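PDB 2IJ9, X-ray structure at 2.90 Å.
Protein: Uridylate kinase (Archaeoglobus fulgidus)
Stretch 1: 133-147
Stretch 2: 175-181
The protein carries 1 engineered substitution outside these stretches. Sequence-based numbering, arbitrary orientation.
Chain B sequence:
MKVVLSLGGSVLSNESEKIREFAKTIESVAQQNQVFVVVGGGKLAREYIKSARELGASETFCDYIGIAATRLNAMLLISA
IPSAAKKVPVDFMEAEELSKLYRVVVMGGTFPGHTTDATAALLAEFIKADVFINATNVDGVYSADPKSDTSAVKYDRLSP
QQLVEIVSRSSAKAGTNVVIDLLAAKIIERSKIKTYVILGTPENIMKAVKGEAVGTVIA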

# COMPACT_ATOMS: atom_id res chain seq x y z
N ILE B 133 -17.10 22.24 -1.05
CA ILE B 133 -15.86 22.07 -1.80
C ILE B 133 -15.56 20.59 -2.07
O ILE B 133 -15.21 19.82 -1.17
CB ILE B 133 -14.69 22.74 -1.06
CG1 ILE B 133 -15.04 24.19 -0.75
CG2 ILE B 133 -13.41 22.65 -1.89
CD1 ILE B 133 -13.97 24.92 0.01
N ASN B 134 -15.71 20.21 -3.33
CA ASN B 134 -15.53 18.82 -3.75
C ASN B 134 -14.11 18.55 -4.32
O ASN B 134 -13.88 18.66 -5.53
CB ASN B 134 -16.63 18.42 -4.75
CG ASN B 134 -16.60 16.96 -5.09
OD1 ASN B 134 -16.23 16.12 -4.26
ND2 ASN B 134 -16.99 16.64 -6.31
N ALA B 135 -13.17 18.21 -3.44
CA ALA B 135 -11.77 18.02 -3.81
C ALA B 135 -11.53 16.67 -4.46
O ALA B 135 -11.35 15.66 -3.77
CB ALA B 135 -10.89 18.17 -2.61
N THR B 136 -11.51 16.66 -5.79
CA THR B 136 -11.30 15.44 -6.57
C THR B 136 -9.88 15.38 -7.17
O THR B 136 -9.03 16.24 -6.87
CB THR B 136 -12.43 15.24 -7.64
OG1 THR B 136 -12.18 14.07 -8.43
CG2 THR B 136 -12.57 16.46 -8.55
N ASN B 137 -9.60 14.36 -7.98
CA ASN B 137 -8.28 14.19 -8.59
C ASN B 137 -8.22 14.79 -9.99
O ASN B 137 -7.17 14.79 -10.63
CB ASN B 137 -7.85 12.71 -8.59
CG ASN B 137 -9.00 11.76 -8.86
OD1 ASN B 137 -9.88 12.05 -9.68
ND2 ASN B 137 -9.01 10.62 -8.17
N VAL B 138 -9.35 15.29 -10.47
CA VAL B 138 -9.37 16.09 -11.69
C VAL B 138 -9.55 17.58 -11.35
O VAL B 138 -9.85 17.92 -10.20
CB VAL B 138 -10.40 15.58 -12.74
CG1 VAL B 138 -10.20 14.08 -12.98
CG2 VAL B 138 -11.83 15.89 -12.31
N ASP B 139 -9.38 18.44 -12.35
CA ASP B 139 -9.26 19.89 -12.14
C ASP B 139 -10.62 20.63 -12.05
O ASP B 139 -10.74 21.64 -11.35
CB ASP B 139 -8.41 20.49 -13.26
CG ASP B 139 -7.69 21.77 -12.86
OD1 ASP B 139 -8.05 22.41 -11.85
OD2 ASP B 139 -6.74 22.14 -13.59
N GLY B 140 -11.62 20.12 -12.76
CA GLY B 140 -12.95 20.68 -12.70
C GLY B 140 -13.91 19.75 -13.40
O GLY B 140 -13.66 18.55 -13.50
N VAL B 141 -15.01 20.30 -13.89
CA VAL B 141 -15.93 19.52 -14.71
C VAL B 141 -15.51 19.71 -16.15
O VAL B 141 -15.15 20.81 -16.55
CB VAL B 141 -17.38 19.99 -14.52
CG1 VAL B 141 -18.34 19.11 -15.34
CG2 VAL B 141 -17.76 19.94 -13.05
N TYR B 142 -15.56 18.64 -16.94
CA TYR B 142 -15.04 18.68 -18.31
C TYR B 142 -16.08 18.48 -19.43
O TYR B 142 -17.20 18.01 -19.18
CB TYR B 142 -13.83 17.76 -18.45
CG TYR B 142 -12.59 18.40 -17.86
CD1 TYR B 142 -12.30 18.30 -16.50
CD2 TYR B 142 -11.72 19.12 -18.66
CE1 TYR B 142 -11.17 18.91 -15.96
CE2 TYR B 142 -10.59 19.72 -18.14
CZ TYR B 142 -10.32 19.62 -16.79
OH TYR B 142 -9.18 20.23 -16.30
N SER B 143 -15.68 18.83 -20.65
CA SER B 143 -16.57 19.04 -21.80
C SER B 143 -17.29 17.82 -22.42
O SER B 143 -17.66 16.88 -21.71
CB SER B 143 -15.83 19.83 -22.90
OG SER B 143 -14.90 19.01 -23.60
N ALA B 144 -17.48 17.87 -23.74
CA ALA B 144 -18.29 16.89 -24.48
C ALA B 144 -17.63 15.52 -24.59
O ALA B 144 -16.66 15.34 -25.33
CB ALA B 144 -18.64 17.43 -25.86
N ASP B 145 -18.20 14.56 -23.84
CA ASP B 145 -17.79 13.14 -23.73
C ASP B 145 -17.07 12.78 -22.39
O ASP B 145 -17.62 12.00 -21.61
CB ASP B 145 -17.10 12.57 -24.98
CG ASP B 145 -18.04 12.50 -26.18
OD1 ASP B 145 -19.14 13.09 -26.13
OD2 ASP B 145 -17.67 11.85 -27.18
N PRO B 146 -15.86 13.33 -22.13
CA PRO B 146 -14.81 13.97 -22.93
C PRO B 146 -13.62 13.06 -23.28
O PRO B 146 -13.63 11.86 -22.96
CB PRO B 146 -14.34 15.12 -22.01
CG PRO B 146 -14.87 14.76 -20.61
CD PRO B 146 -15.54 13.42 -20.70
N LYS B 147 -12.62 13.63 -23.96
CA LYS B 147 -11.37 12.94 -24.30
C LYS B 147 -10.27 14.00 -24.46
O LYS B 147 -10.56 15.16 -24.75
CB LYS B 147 -11.52 12.13 -25.59
CG LYS B 147 -10.53 10.97 -25.75
CD LYS B 147 -11.01 9.70 -25.05
CE LYS B 147 -10.07 8.53 -25.31
NZ LYS B 147 -10.62 7.21 -24.86
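Stretch 2 (175-181) GTNVVID

Stretch 2 has no regular helix or strand, and it runs antiparallel to stretch 1: its first residue lies near Asp145, close to the far end of stretch 1, and its later residues reach back toward the strand at 133-136. The CA pairings give the register, with Asp145 and Gly175 5.8 Å apart, Tyr142 and Asn177 6.6 Å, and Thr136 and Val179 7.4 Å, so the two backbones are closest where stretch 2 begins. Together the stretches bury 509 Å², with two hydrogen bonds between them, one of them weak.

Gly175 makes the shorter of these bonds, from its N to Asp145 O at 2.8 Å. Asp145 has a positive phi of 106° and its CA-to-CB bond points away from stretch 2; the contact is made by its backbone. A CB on Gly175 would also point away, and there is room for one, so this contact alone does not demand glycine.

Thr176 follows with phi/psi of -70/-28 and directs its CA-to-CB bond toward stretch 1. Its chi1 is m, and OG1 comes within 3.4 Å of Pro146 CD. That proline, preceded by a cis peptide bond, meets the start of stretch 2 through CD, which is also 3.7 Å from Gly175 N.

Asn177 is the polar link in the middle. Its CB points toward stretch 1, and chi1 of -101° lies between wells. Tyr142 N donates to Asn177 OD1 at 3.4 Å, a weak bond by length although the N-H points almost straight at the oxygen. On the same amide, Asn177 ND2 packs 3.5 Å from Val141 CG1.

Val178 makes no contact with stretch 1; a weak bond from its N to Thr176 O at 2.7 Å marks the local turn. With phi/psi of -114/166, Val179 is extended and its CB again points toward stretch 1. Here the apolar pair of the contact appears: Val179 CG2 meets Val138 CG2 at 3.9 Å. Val179 CG1 also lies 3.4 Å from Thr136 OG1.

Ile180 starts sideways, but the end of its side chain comes nearer and reaches the strand, where Ile180 CD1 lies 4.2 Å from Asn134 CG. Asp181 then leaves the contact at the N-cap position, right before a helix, without a capping bond from its side chain. The rule is economical: a backbone bond at the start, an amide in the middle and, last, Val179 and Ile180 set against Val138 and the polar strand residues Thr136 and Asn134.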

# COMPACT_ATOMS: atom_id res chain seq x y z
N GLY B 175 -16.16 9.76 -20.66
CA GLY B 175 -16.64 9.52 -19.30
C GLY B 175 -15.62 9.87 -18.23
O GLY B 175 -15.49 9.16 -17.23
N THR B 176 -14.89 10.97 -18.45
CA THR B 176 -13.95 11.53 -17.47
C THR B 176 -14.75 12.12 -16.31
O THR B 176 -14.27 12.18 -15.17
CB THR B 176 -13.04 12.63 -18.07
OG1 THR B 176 -12.63 12.27 -19.40
CG2 THR B 176 -11.79 12.86 -17.22
N ASN B 177 -15.97 12.55 -16.62
CA ASN B 177 -16.93 12.99 -15.62
C ASN B 177 -17.44 11.86 -14.73
O ASN B 177 -18.62 11.84 -14.35
CB ASN B 177 -18.11 13.71 -16.29
CG ASN B 177 -18.01 15.23 -16.17
OD1 ASN B 177 -16.98 15.78 -15.77
ND2 ASN B 177 -19.09 15.91 -16.53
N VAL B 178 -16.55 10.93 -14.37
CA VAL B 178 -16.86 9.90 -13.37
C VAL B 178 -17.03 10.55 -11.99
O VAL B 178 -17.62 9.96 -11.08
CB VAL B 178 -15.81 8.74 -13.33
CG1 VAL B 178 -16.19 7.63 -14.32
CG2 VAL B 178 -14.38 9.26 -13.58
N VAL B 179 -16.51 11.76 -11.85
CA VAL B 179 -16.79 12.59 -10.68
C VAL B 179 -17.57 13.75 -11.25
O VAL B 179 -17.65 13.86 -12.46
CB VAL B 179 -15.48 13.11 -10.05
CG1 VAL B 179 -15.04 12.21 -8.92
CG2 VAL B 179 -14.36 13.23 -11.10
N ILE B 180 -18.26 14.61 -10.50
CA ILE B 180 -19.22 14.41 -9.45
C ILE B 180 -20.36 13.44 -9.83
O ILE B 180 -20.61 13.18 -11.01
CB ILE B 180 -19.86 15.82 -9.25
CG1 ILE B 180 -20.21 16.13 -7.80
CG2 ILE B 180 -21.02 16.07 -10.25
CD1 ILE B 180 -20.07 17.62 -7.43
N ASP B 181 -21.05 12.91 -8.82
CA ASP B 181 -22.17 11.97 -9.00
C ASP B 181 -23.41 12.72 -9.49
O ASP B 181 -23.55 13.92 -9.26
CB ASP B 181 -22.45 11.25 -7.66
CG ASP B 181 -23.49 10.14 -7.78
OD1 ASP B 181 -23.66 9.56 -8.88
OD2 ASP B 181 -24.13 9.83 -6.75